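Local structure of putative sulfatase yidJ (Bacteroides fragilis, 2QZU) at residues T27-F32 and N300-N305; G86-G91 and Q380-S385; G200-A205 and D287-R292; V309-H314 and I356-L361. The protein probably hydrolyses sulfate esters as an arylsulfatase-like, metal-dependent enzyme of the sulfatase family. All coordinates share one frame; numbering follows the deposited sequence.

Contact 1. Residues T27-F32 and N300-N305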
loop_
_atom_site.group_PDB
_atom_site.type_symbol
_atom_site.label_atom_id
_atom_site.label_comp_id
_atom_site.label_asym_id
_atom_site.label_seq_id
_atom_site.Cartn_x
_atom_site.Cartn_y
_atom_site.Cartn_z
ATOM N N THR A 27 31.833 26.643 -22.008
ATOM C CA THR A 27 31.026 26.503 -20.795
ATOM C C THR A 27 30.721 25.012 -20.642
ATOM O O THR A 27 30.523 24.308 -21.628
ATOM C CB THR A 27 29.717 27.328 -20.866
ATOM O OG1 THR A 27 28.931 26.907 -21.983
ATOM C CG2 THR A 27 30.039 28.807 -21.007
ATOM N N PRO A 28 30.675 24.515 -19.399
ATOM C CA PRO A 28 30.410 23.095 -19.146
ATOM C C PRO A 28 28.979 22.581 -19.281
ATOM O O PRO A 28 28.019 23.350 -19.296
ATOM C CB PRO A 28 30.939 22.908 -17.734
ATOM C CG PRO A 28 30.535 24.208 -17.082
ATOM C CD PRO A 28 30.923 25.236 -18.135
ATOM N N ASN A 29 28.858 21.262 -19.382
ATOM C CA ASN A 29 27.553 20.619 -19.462
ATOM C C ASN A 29 27.088 20.472 -18.026
ATOM O O ASN A 29 27.851 20.716 -17.093
ATOM C CB ASN A 29 27.672 19.230 -20.081
ATOM C CG ASN A 29 28.324 19.257 -21.440
ATOM O OD1 ASN A 29 29.318 18.570 -21.677
ATOM N ND2 ASN A 29 27.772 20.057 -22.340
ATOM N N LEU A 30 25.839 20.063 -17.850
ATOM C CA LEU A 30 25.292 19.868 -16.520
ATOM C C LEU A 30 24.394 18.644 -16.492
ATOM O O LEU A 30 23.502 18.497 -17.326
ATOM C CB LEU A 30 24.474 21.090 -16.080
ATOM C CG LEU A 30 23.581 20.924 -14.840
ATOM C CD1 LEU A 30 24.434 20.729 -13.587
ATOM C CD2 LEU A 30 22.691 22.152 -14.692
ATOM N N VAL A 31 24.656 17.753 -15.546
ATOM C CA VAL A 31 23.828 16.573 -15.364
ATOM C C VAL A 31 23.394 16.677 -13.908
ATOM O O VAL A 31 24.167 16.422 -12.986
ATOM C CB VAL A 31 24.602 15.266 -15.620
ATOM C CG1 VAL A 31 23.722 14.066 -15.266
ATOM C CG2 VAL A 31 25.012 15.193 -17.092
ATOM N N PHE A 32 22.152 17.098 -13.718
ATOM C CA PHE A 32 21.595 17.296 -12.391
ATOM C C PHE A 32 20.749 16.088 -12.028
ATOM O O PHE A 32 19.673 15.871 -12.594
ATOM C CB PHE A 32 20.749 18.573 -12.410
ATOM C CG PHE A 32 20.325 19.058 -11.054
ATOM C CD1 PHE A 32 19.319 18.411 -10.342
ATOM C CD2 PHE A 32 20.896 20.206 -10.515
ATOM C CE1 PHE A 32 18.886 18.908 -9.106
ATOM C CE2 PHE A 32 20.474 20.709 -9.288
ATOM C CZ PHE A 32 19.465 20.060 -8.584
ATOM N N ASN A 300 31.323 8.391 -23.162
ATOM C CA ASN A 300 31.209 9.394 -24.216
ATOM C C ASN A 300 32.170 10.565 -24.035
ATOM O O ASN A 300 32.069 11.565 -24.748
ATOM C CB ASN A 300 29.767 9.914 -24.276
ATOM C CG ASN A 300 28.801 8.894 -24.859
ATOM O OD1 ASN A 300 28.830 8.614 -26.058
ATOM N ND2 ASN A 300 27.944 8.333 -24.015
ATOM N N ASN A 301 33.098 10.441 -23.091
ATOM C CA ASN A 301 34.069 11.505 -22.820
ATOM C C ASN A 301 33.347 12.804 -22.464
ATOM O O ASN A 301 33.776 13.901 -22.843
ATOM C CB ASN A 301 34.970 11.724 -24.038
ATOM C CG ASN A 301 35.989 10.612 -24.214
ATOM O OD1 ASN A 301 36.657 10.520 -25.244
ATOM N ND2 ASN A 301 36.120 9.766 -23.199
ATOM N N LEU A 302 32.246 12.659 -21.733
ATOM C CA LEU A 302 31.425 13.789 -21.314
ATOM C C LEU A 302 31.354 13.898 -19.795
ATOM O O LEU A 302 30.398 14.456 -19.258
ATOM C CB LEU A 302 30.004 13.637 -21.862
ATOM C CG LEU A 302 29.793 13.625 -23.377
ATOM C CD1 LEU A 302 28.334 13.289 -23.702
ATOM C CD2 LEU A 302 30.174 14.983 -23.943
ATOM N N PHE A 303 32.350 13.358 -19.100
ATOM C CA PHE A 303 32.353 13.410 -17.644
ATOM C C PHE A 303 33.256 14.517 -17.111
ATOM O O PHE A 303 32.878 15.248 -16.195
ATOM C CB PHE A 303 32.804 12.067 -17.052
ATOM C CG PHE A 303 32.778 12.029 -15.543
ATOM C CD1 PHE A 303 31.570 12.086 -14.852
ATOM C CD2 PHE A 303 33.963 11.954 -14.812
ATOM C CE1 PHE A 303 31.542 12.073 -13.459
ATOM C CE2 PHE A 303 33.947 11.942 -13.415
ATOM C CZ PHE A 303 32.731 11.999 -12.737
ATOM N N ASP A 304 34.444 14.645 -17.691
ATOM C CA ASP A 304 35.396 15.648 -17.234
ATOM C C ASP A 304 34.939 17.095 -17.332
ATOM O O ASP A 304 35.234 17.894 -16.439
ATOM C CB ASP A 304 36.731 15.506 -17.971
ATOM C CG ASP A 304 37.437 14.211 -17.651
ATOM O OD1 ASP A 304 37.097 13.581 -16.625
ATOM O OD2 ASP A 304 38.343 13.831 -18.422
ATOM N N ASN A 305 34.253 17.459 -18.413
ATOM C CA ASN A 305 33.813 18.845 -18.528
ATOM C C ASN A 305 32.320 18.992 -18.364
ATOM O O ASN A 305 31.661 19.739 -19.092
ATOM C CB ASN A 305 34.244 19.473 -19.854
ATOM C CG ASN A 305 34.125 20.988 -19.828
ATOM O OD1 ASN A 305 34.564 21.633 -18.867
ATOM N ND2 ASN A 305 33.536 21.563 -20.871
#
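The flat backbone carbonyl of N305 takes N29 N in its own plane, on a lone pair, and P28 CB packs against the same oxygen. The hydrogen bond, 3.2 Å from N29 N to N305 O, is nearly straight at 167°, while P28 CB comes to 3.5 Å from N305 O. The carboxamide of N305 adds contacts with P28: CG stands anti to the backbone N (chi1 -165°), OD1 lies 4.0 Å from P28 CB, and ND2 lies 3.9 Å from P28 CA. OD1 also receives a weak hydrogen bond from W342 NE1. One backbone hydrogen bond thus spans the two segments, and the rest is van der Waals packing, with L302 CD2 loosely against the N29 side chain. T27 points away, and its OG1 is bonded to Y125 OH.

The pairing sits at the start of strand 29-35, an inner strand of the central sheet, where it runs parallel to strand 306-311, and it precedes the regular backbone bonds from N29 and V31 to I307. The 300-305 loop leaves helix 267-299 through a Schellman motif with N301 at C-prime. L302 then packs on L297 of that helix and on F222 of strand 222-228, the other neighbour of strand 29-35.

Contact 2. Residues G86-G91 and Q380-S385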
loop_
_atom_site.group_PDB
_atom_site.type_symbol
_atom_site.label_atom_id
_atom_site.label_comp_id
_atom_site.label_asym_id
_atom_site.label_seq_id
_atom_site.Cartn_x
_atom_site.Cartn_y
_atom_site.Cartn_z
ATOM N N GLY A 86 14.945 30.004 -7.804
ATOM C CA GLY A 86 15.991 30.655 -7.034
ATOM C C GLY A 86 15.393 31.649 -6.046
ATOM O O GLY A 86 16.086 32.533 -5.540
HETATM N N MSE A 87 14.099 31.503 -5.773
HETATM C CA MSE A 87 13.398 32.385 -4.844
HETATM C C MSE A 87 12.879 31.592 -3.657
HETATM O O MSE A 87 12.617 30.395 -3.767
HETATM C CB MSE A 87 12.216 33.068 -5.538
HETATM C CG MSE A 87 12.601 33.906 -6.753
HETATM SE SE MSE A 87 11.066 34.780 -7.568
HETATM C CE MSE A 87 10.825 33.641 -9.111
ATOM N N TYR A 88 12.731 32.251 -2.515
ATOM C CA TYR A 88 12.209 31.560 -1.349
ATOM C C TYR A 88 10.706 31.337 -1.613
ATOM O O TYR A 88 10.147 31.941 -2.527
ATOM C CB TYR A 88 12.577 32.369 -0.099
ATOM C CG TYR A 88 14.085 32.292 0.126
ATOM C CD1 TYR A 88 14.684 31.096 0.537
ATOM C CD2 TYR A 88 14.924 33.369 -0.182
ATOM C CE1 TYR A 88 16.071 30.969 0.627
ATOM C CE2 TYR A 88 16.315 33.252 -0.097
ATOM C CZ TYR A 88 16.881 32.047 0.306
ATOM O OH TYR A 88 18.254 31.913 0.369
ATOM N N PRO A 89 10.034 30.467 -0.835
ATOM C CA PRO A 89 8.608 30.178 -1.054
ATOM C C PRO A 89 7.583 31.264 -1.389
ATOM O O PRO A 89 6.788 31.083 -2.313
ATOM C CB PRO A 89 8.220 29.352 0.178
ATOM C CG PRO A 89 9.193 29.776 1.212
ATOM C CD PRO A 89 10.483 29.917 0.456
ATOM N N ILE A 90 7.580 32.376 -0.668
ATOM C CA ILE A 90 6.608 33.421 -0.966
ATOM C C ILE A 90 6.768 33.914 -2.402
ATOM O O ILE A 90 5.783 34.066 -3.133
ATOM C CB ILE A 90 6.744 34.610 0.008
ATOM C CG1 ILE A 90 6.620 34.108 1.450
ATOM C CG2 ILE A 90 5.663 35.648 -0.284
ATOM C CD1 ILE A 90 5.342 33.326 1.724
ATOM N N GLY A 91 8.016 34.137 -2.805
ATOM C CA GLY A 91 8.296 34.607 -4.151
ATOM C C GLY A 91 8.104 33.568 -5.239
ATOM O O GLY A 91 7.647 33.890 -6.334
ATOM N N GLN A 380 16.872 35.191 -5.162
ATOM C CA GLN A 380 17.163 35.523 -3.764
ATOM C C GLN A 380 18.149 34.609 -3.044
ATOM O O GLN A 380 18.731 35.001 -2.032
ATOM C CB GLN A 380 15.863 35.518 -2.953
ATOM C CG GLN A 380 14.771 36.432 -3.471
ATOM C CD GLN A 380 13.491 36.286 -2.666
ATOM O OE1 GLN A 380 12.849 35.232 -2.681
ATOM N NE2 GLN A 380 13.119 37.342 -1.949
ATOM N N THR A 381 18.329 33.391 -3.545
ATOM C CA THR A 381 19.220 32.437 -2.890
ATOM C C THR A 381 20.718 32.756 -3.007
ATOM O O THR A 381 21.125 33.620 -3.788
ATOM C CB THR A 381 18.926 31.007 -3.384
ATOM O OG1 THR A 381 19.127 30.931 -4.799
ATOM C CG2 THR A 381 17.475 30.638 -3.073
ATOM N N PHE A 382 21.531 32.057 -2.216
ATOM C CA PHE A 382 22.978 32.288 -2.187
ATOM C C PHE A 382 23.779 31.787 -3.388
ATOM O O PHE A 382 23.615 30.649 -3.824
ATOM C CB PHE A 382 23.598 31.666 -0.928
ATOM C CG PHE A 382 23.056 32.209 0.366
ATOM C CD1 PHE A 382 21.965 31.602 0.989
ATOM C CD2 PHE A 382 23.654 33.307 0.978
ATOM C CE1 PHE A 382 21.479 32.083 2.203
ATOM C CE2 PHE A 382 23.175 33.795 2.192
ATOM C CZ PHE A 382 22.087 33.181 2.809
ATOM N N ASP A 383 24.647 32.650 -3.913
ATOM C CA ASP A 383 25.525 32.287 -5.022
ATOM C C ASP A 383 26.802 31.836 -4.320
ATOM O O ASP A 383 27.613 32.661 -3.893
ATOM C CB ASP A 383 25.836 33.499 -5.907
ATOM C CG ASP A 383 26.790 33.165 -7.043
ATOM O OD1 ASP A 383 27.502 32.142 -6.952
ATOM O OD2 ASP A 383 26.840 33.937 -8.026
ATOM N N LEU A 384 26.973 30.527 -4.196
ATOM C CA LEU A 384 28.133 29.978 -3.505
ATOM C C LEU A 384 29.150 29.380 -4.473
ATOM O O LEU A 384 29.929 28.503 -4.103
ATOM C CB LEU A 384 27.665 28.901 -2.517
ATOM C CG LEU A 384 26.651 29.353 -1.456
ATOM C CD1 LEU A 384 26.072 28.147 -0.732
ATOM C CD2 LEU A 384 27.327 30.297 -0.480
ATOM N N SER A 385 29.149 29.870 -5.706
ATOM C CA SER A 385 30.058 29.355 -6.725
ATOM C C SER A 385 31.534 29.367 -6.326
ATOM O O SER A 385 32.254 28.391 -6.559
ATOM C CB SER A 385 29.864 30.129 -8.034
ATOM O OG SER A 385 30.026 31.521 -7.833
HETATM O O HOH W 1 20.433 34.523 -0.045
HETATM O O HOH W 2 10.352 35.202 -1.436
#
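G86, Y88 and the loop residues Q380 and T381 form a largely polar contact between two irregular segments: the turn joining helix 76-85 to helix 89-92, and the loop that precedes helix 385-390. The carbonyl of G86 is gripped twice. Q380 N reaches G86 O at 2.8 Å and T381 N reaches G86 O at 3.1 Å, from opposite faces of the carbonyl plane. In return, the Q380 side chain runs out extended beyond CG, and its OE1 accepts from Y88 N at 3.0 Å, where the bond angle is 160°. Y88 is the N-cap residue of helix 89-92, and a water bound to G91 N lies 2.8 Å from Q380 OE1. The amide NE2 of Q380 donates to T472 O.

The Y88 ring is held from two directions. T381 CG2 sits over one face in a CH-pi contact, 4.1 Å from the centroid, and Q380 O lies near the ring plane at its edge. Q380 CB packs 3.6 Å from Y88 CD2, W468 meets the ring edge-to-face, and T381 OG1 turns to A359 O.

Chemically, the contact pairs main-chain groups outside regular structure with one another and with a single glutamine amide, so G86 O, Y88 N, Q380 N and T381 N all find partners without strand pairing.

Contact 3. Residues G200-A205 and D287-R292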
loop_
_atom_site.group_PDB
_atom_site.type_symbol
_atom_site.label_atom_id
_atom_site.label_comp_id
_atom_site.label_asym_id
_atom_site.label_seq_id
_atom_site.Cartn_x
_atom_site.Cartn_y
_atom_site.Cartn_z
ATOM N N GLY A 200 11.148 2.532 -11.952
ATOM C CA GLY A 200 11.383 3.913 -12.342
ATOM C C GLY A 200 12.824 4.319 -12.600
ATOM O O GLY A 200 13.154 4.721 -13.718
ATOM N N PRO A 201 13.704 4.236 -11.589
ATOM C CA PRO A 201 15.117 4.606 -11.725
ATOM C C PRO A 201 15.826 3.886 -12.862
ATOM O O PRO A 201 16.735 4.438 -13.475
ATOM C CB PRO A 201 15.700 4.247 -10.360
ATOM C CG PRO A 201 14.542 4.509 -9.439
ATOM C CD PRO A 201 13.398 3.864 -10.195
ATOM N N GLU A 202 15.415 2.646 -13.117
ATOM C CA GLU A 202 15.998 1.839 -14.185
ATOM C C GLU A 202 15.661 2.419 -15.548
ATOM O O GLU A 202 16.539 2.582 -16.397
ATOM C CB GLU A 202 15.471 0.405 -14.120
ATOM C CG GLU A 202 16.320 -0.550 -13.321
ATOM C CD GLU A 202 15.796 -1.973 -13.395
ATOM O OE1 GLU A 202 15.534 -2.447 -14.523
ATOM O OE2 GLU A 202 15.651 -2.613 -12.333
ATOM N N TYR A 203 14.382 2.720 -15.749
ATOM C CA TYR A 203 13.910 3.282 -17.009
ATOM C C TYR A 203 14.500 4.672 -17.213
ATOM O O TYR A 203 15.005 5.001 -18.288
ATOM C CB TYR A 203 12.383 3.373 -17.007
ATOM C CG TYR A 203 11.806 4.026 -18.249
ATOM C CD1 TYR A 203 11.836 3.378 -19.486
ATOM C CD2 TYR A 203 11.233 5.294 -18.183
ATOM C CE1 TYR A 203 11.305 3.985 -20.626
ATOM C CE2 TYR A 203 10.703 5.904 -19.307
ATOM C CZ TYR A 203 10.740 5.251 -20.523
ATOM O OH TYR A 203 10.220 5.877 -21.627
ATOM N N GLU A 204 14.434 5.485 -16.167
ATOM C CA GLU A 204 14.959 6.836 -16.234
ATOM C C GLU A 204 16.443 6.854 -16.574
ATOM O O GLU A 204 16.881 7.654 -17.397
ATOM C CB GLU A 204 14.674 7.556 -14.915
ATOM C CG GLU A 204 13.200 7.913 -14.782
ATOM C CD GLU A 204 12.719 7.992 -13.347
ATOM O OE1 GLU A 204 13.561 7.938 -12.425
ATOM O OE2 GLU A 204 11.489 8.112 -13.146
ATOM N N ALA A 205 17.217 5.970 -15.954
ATOM C CA ALA A 205 18.643 5.904 -16.238
ATOM C C ALA A 205 18.861 5.469 -17.690
ATOM O O ALA A 205 19.782 5.944 -18.355
ATOM C CB ALA A 205 19.334 4.932 -15.277
ATOM N N ASP A 287 21.359 4.150 -6.376
ATOM C CA ASP A 287 22.808 4.251 -6.519
ATOM C C ASP A 287 23.309 3.536 -7.773
ATOM O O ASP A 287 24.105 4.083 -8.537
ATOM C CB ASP A 287 23.490 3.655 -5.284
ATOM C CG ASP A 287 25.004 3.775 -5.332
ATOM O OD1 ASP A 287 25.525 4.881 -5.072
ATOM O OD2 ASP A 287 25.669 2.761 -5.634
ATOM N N GLU A 288 22.835 2.314 -7.988
ATOM C CA GLU A 288 23.260 1.541 -9.147
ATOM C C GLU A 288 22.892 2.232 -10.454
ATOM O O GLU A 288 23.669 2.228 -11.410
ATOM C CB GLU A 288 22.650 0.135 -9.103
ATOM C CG GLU A 288 23.010 -0.723 -10.307
ATOM C CD GLU A 288 22.735 -2.197 -10.078
ATOM O OE1 GLU A 288 23.445 -2.814 -9.259
ATOM O OE2 GLU A 288 21.808 -2.737 -10.715
ATOM N N ASN A 289 21.713 2.839 -10.499
ATOM C CA ASN A 289 21.298 3.520 -11.713
ATOM C C ASN A 289 22.040 4.838 -11.913
ATOM O O ASN A 289 22.243 5.272 -13.045
ATOM C CB ASN A 289 19.778 3.685 -11.714
ATOM C CG ASN A 289 19.077 2.381 -12.033
ATOM O OD1 ASN A 289 19.194 1.868 -13.148
ATOM N ND2 ASN A 289 18.377 1.816 -11.052
ATOM N N VAL A 290 22.461 5.467 -10.820
ATOM C CA VAL A 290 23.245 6.691 -10.929
ATOM C C VAL A 290 24.577 6.252 -11.543
ATOM O O VAL A 290 25.150 6.945 -12.384
ATOM C CB VAL A 290 23.507 7.335 -9.548
ATOM C CG1 VAL A 290 24.583 8.412 -9.668
ATOM C CG2 VAL A 290 22.216 7.952 -9.010
ATOM N N GLY A 291 25.050 5.082 -11.125
ATOM C CA GLY A 291 26.296 4.546 -11.647
ATOM C C GLY A 291 26.230 4.338 -13.151
ATOM O O GLY A 291 27.214 4.559 -13.863
ATOM N N ARG A 292 25.070 3.911 -13.641
ATOM C CA ARG A 292 24.882 3.690 -15.072
ATOM C C ARG A 292 25.008 5.007 -15.840
ATOM O O ARG A 292 25.606 5.062 -16.916
ATOM C CB ARG A 292 23.505 3.080 -15.333
ATOM C CG ARG A 292 23.302 1.689 -14.753
ATOM C CD ARG A 292 21.870 1.237 -15.004
ATOM N NE ARG A 292 21.549 1.225 -16.428
ATOM C CZ ARG A 292 20.312 1.278 -16.918
ATOM N NH1 ARG A 292 19.271 1.355 -16.098
ATOM N NH2 ARG A 292 20.113 1.242 -18.229
#
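R292 and N289 provide the polar part of this contact with P201, E202 and A205. R292 NH1 donates to the backbone oxygen E202 O at 3.0 Å, on a lone pair in the carbonyl plane but with a bent N-H angle of 141°. The same NH1 donates to N289 OD1 at 3.0 Å, in the guanidinium plane and straighter at 160°, so one nitrogen ties its own helix to the other. R292 NH2 goes to S206 OG, a hydroxyl that also bonds E202 O.

Segments 200-205 and 287-292 run almost parallel, their axes 5° apart and 9.2 Å from each other at closest, and their helices flank the central sheet of this alkaline-phosphatase-like alpha/beta fold: P201 and N289 both rest on M228 of strand 222-228.

Van der Waals contacts, many of them to polar atoms, make up the rest. A205 CB lies over one face of the R292 guanidinium, 3.7 Å from R292 NH1. The N289 amide stands against the first turn of helix 200-213, with CG 3.4 Å from P201 O, OD1 3.4 Å from E202 CA, and ND2 3.7 Å from P201 CB.

The charge of E202 is paired outside the two segments: OE2 forms a salt bridge with R241, and OE1 bonds Q198 NE2.

Contact 4. Residues V309-H314 and I356-L361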
loop_
_atom_site.group_PDB
_atom_site.type_symbol
_atom_site.label_atom_id
_atom_site.label_comp_id
_atom_site.label_asym_id
_atom_site.label_seq_id
_atom_site.Cartn_x
_atom_site.Cartn_y
_atom_site.Cartn_z
ATOM N N VAL A 309 25.763 16.721 -10.453
ATOM C CA VAL A 309 25.260 16.981 -9.114
ATOM C C VAL A 309 24.310 15.874 -8.683
ATOM O O VAL A 309 23.459 15.459 -9.471
ATOM C CB VAL A 309 24.448 18.303 -9.058
ATOM C CG1 VAL A 309 23.959 18.553 -7.637
ATOM C CG2 VAL A 309 25.281 19.462 -9.564
ATOM N N PHE A 310 24.475 15.372 -7.461
ATOM C CA PHE A 310 23.535 14.384 -6.931
ATOM C C PHE A 310 22.997 14.993 -5.646
ATOM O O PHE A 310 23.759 15.279 -4.720
ATOM C CB PHE A 310 24.172 13.036 -6.583
ATOM C CG PHE A 310 23.172 12.045 -6.033
ATOM C CD1 PHE A 310 22.272 11.409 -6.880
ATOM C CD2 PHE A 310 23.065 11.827 -4.660
ATOM C CE1 PHE A 310 21.272 10.577 -6.377
ATOM C CE2 PHE A 310 22.065 10.994 -4.142
ATOM C CZ PHE A 310 21.169 10.372 -5.002
ATOM N N THR A 311 21.689 15.201 -5.589
ATOM C CA THR A 311 21.094 15.804 -4.409
ATOM C C THR A 311 19.658 15.313 -4.210
ATOM O O THR A 311 19.231 14.344 -4.843
ATOM C CB THR A 311 21.147 17.354 -4.531
ATOM O OG1 THR A 311 20.758 17.960 -3.293
ATOM C CG2 THR A 311 20.240 17.829 -5.647
ATOM N N SER A 312 18.917 15.966 -3.323
ATOM C CA SER A 312 17.539 15.569 -3.040
ATOM C C SER A 312 16.739 16.777 -2.578
ATOM O O SER A 312 17.309 17.761 -2.110
ATOM C CB SER A 312 17.519 14.485 -1.956
ATOM O OG SER A 312 16.200 14.017 -1.712
ATOM N N ASP A 313 15.418 16.701 -2.712
ATOM C CA ASP A 313 14.563 17.808 -2.309
ATOM C C ASP A 313 14.344 17.870 -0.801
ATOM O O ASP A 313 14.035 18.932 -0.263
ATOM C CB ASP A 313 13.220 17.753 -3.059
ATOM C CG ASP A 313 12.490 16.422 -2.902
ATOM O OD1 ASP A 313 13.102 15.418 -2.489
ATOM O OD2 ASP A 313 11.282 16.380 -3.218
ATOM N N HIS A 314 14.509 16.737 -0.127
ATOM C CA HIS A 314 14.344 16.663 1.325
ATOM C C HIS A 314 14.599 15.262 1.866
ATOM O O HIS A 314 14.687 14.296 1.104
ATOM C CB HIS A 314 12.934 17.108 1.740
ATOM C CG HIS A 314 11.835 16.287 1.145
ATOM N ND1 HIS A 314 11.548 15.003 1.559
ATOM C CD2 HIS A 314 10.951 16.566 0.156
ATOM C CE1 HIS A 314 10.538 14.527 0.850
ATOM N NE2 HIS A 314 10.158 15.459 -0.009
ATOM N N ILE A 356 25.495 24.606 2.046
ATOM C CA ILE A 356 24.802 24.923 0.808
ATOM C C ILE A 356 23.385 24.354 0.872
ATOM O O ILE A 356 23.153 23.305 1.475
ATOM C CB ILE A 356 25.567 24.336 -0.412
ATOM C CG1 ILE A 356 24.815 24.640 -1.709
ATOM C CG2 ILE A 356 25.756 22.835 -0.247
ATOM C CD1 ILE A 356 25.628 24.340 -2.956
ATOM N N ALA A 357 22.435 25.061 0.270
ATOM C CA ALA A 357 21.053 24.604 0.275
ATOM C C ALA A 357 20.604 24.215 -1.122
ATOM O O ALA A 357 21.129 24.707 -2.122
ATOM C CB ALA A 357 20.135 25.694 0.823
ATOM N N PHE A 358 19.618 23.332 -1.173
ATOM C CA PHE A 358 19.041 22.861 -2.426
ATOM C C PHE A 358 18.718 24.050 -3.336
ATOM O O PHE A 358 19.018 24.027 -4.530
ATOM C CB PHE A 358 17.768 22.067 -2.103
ATOM C CG PHE A 358 17.131 21.383 -3.285
ATOM C CD1 PHE A 358 17.804 20.381 -3.982
ATOM C CD2 PHE A 358 15.818 21.686 -3.647
ATOM C CE1 PHE A 358 17.175 19.689 -5.019
ATOM C CE2 PHE A 358 15.180 21.002 -4.679
ATOM C CZ PHE A 358 15.858 19.999 -5.366
ATOM N N ALA A 359 18.136 25.097 -2.757
ATOM C CA ALA A 359 17.734 26.282 -3.518
ATOM C C ALA A 359 18.858 27.212 -3.974
ATOM O O ALA A 359 18.627 28.115 -4.774
ATOM C CB ALA A 359 16.706 27.077 -2.720
ATOM N N ASP A 360 20.066 27.006 -3.463
ATOM C CA ASP A 360 21.193 27.847 -3.857
ATOM C C ASP A 360 21.801 27.398 -5.179
ATOM O O ASP A 360 22.636 28.102 -5.750
ATOM C CB ASP A 360 22.288 27.825 -2.786
ATOM C CG ASP A 360 21.809 28.357 -1.454
ATOM O OD1 ASP A 360 20.955 29.275 -1.450
ATOM O OD2 ASP A 360 22.300 27.869 -0.411
ATOM N N LEU A 361 21.382 26.236 -5.671
ATOM C CA LEU A 361 21.947 25.713 -6.909
ATOM C C LEU A 361 21.715 26.555 -8.166
ATOM O O LEU A 361 22.535 26.524 -9.082
ATOM C CB LEU A 361 21.481 24.266 -7.127
ATOM C CG LEU A 361 22.093 23.288 -6.112
ATOM C CD1 LEU A 361 21.474 21.909 -6.277
ATOM C CD2 LEU A 361 23.604 23.216 -6.306
#
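D313 and F358 bring the two backbones closest, their CA atoms 6.8 Å apart, where the chain leaving strand 306-311 passes the 3-10 turn 358-360. That turn is fixed by D360 N bonding to A357 O and by D360 OD2 accepting from A357 N, the latter from above the carboxylate plane.

F358 is the principal side chain. Its CG stands anti to the backbone N (chi1 -174°), and its ring is met on several sides. D313 CA lies over the centre of one face in a CH-pi contact, 4.0 Å from the centroid and 12° off the ring normal. T311 CG2 meets the ring edge near its plane, 3.6 Å from F358 CE1, and S312 O comes obliquely to 3.3 Å from F358 CD1. L361 adds a second, looser apolar layer: its CD1 lies 4.3 Å from T311 CG2 and 4.4 Å from V309 CG1. The polar ends turn elsewhere, T311 OG1 to P337 O and S312 OG to A35 O. D313 OD1 accepts from Q37 N, and the D313 side chain touches S76, predicted to mature to 3-oxoalanine but a serine here; this is consistent with a place beside the active site.

Around the contact, strand 29-35 supplies M34 against F358 and F32 against L361. M338 of strand 338-341 also packs on L361, and L83 of helix 76-85 also touches F358.

In the fold
Contacts 1 and 4 share the central sheet: their strands 29-35 and 306-311 are neighbours, V31 O pairs with V309 N, and F32 packs on T311. Contact 4 lies deepest, its centre about 5 Å from the chain's centre, and is aromatic and apolar across its segments, whereas contact 1, its centre about 21 Å from the chain's centre yet still buried, joins one backbone bond to proline and asparagine packing. Contact 3 is also buried, held by an arginine and an asparagine between helices, and meets contact 4 where V290 touches F310. Contact 2 is only partly buried and chiefly polar; F382 N to D360 OD1 and T381 against D360 join it to contact 4.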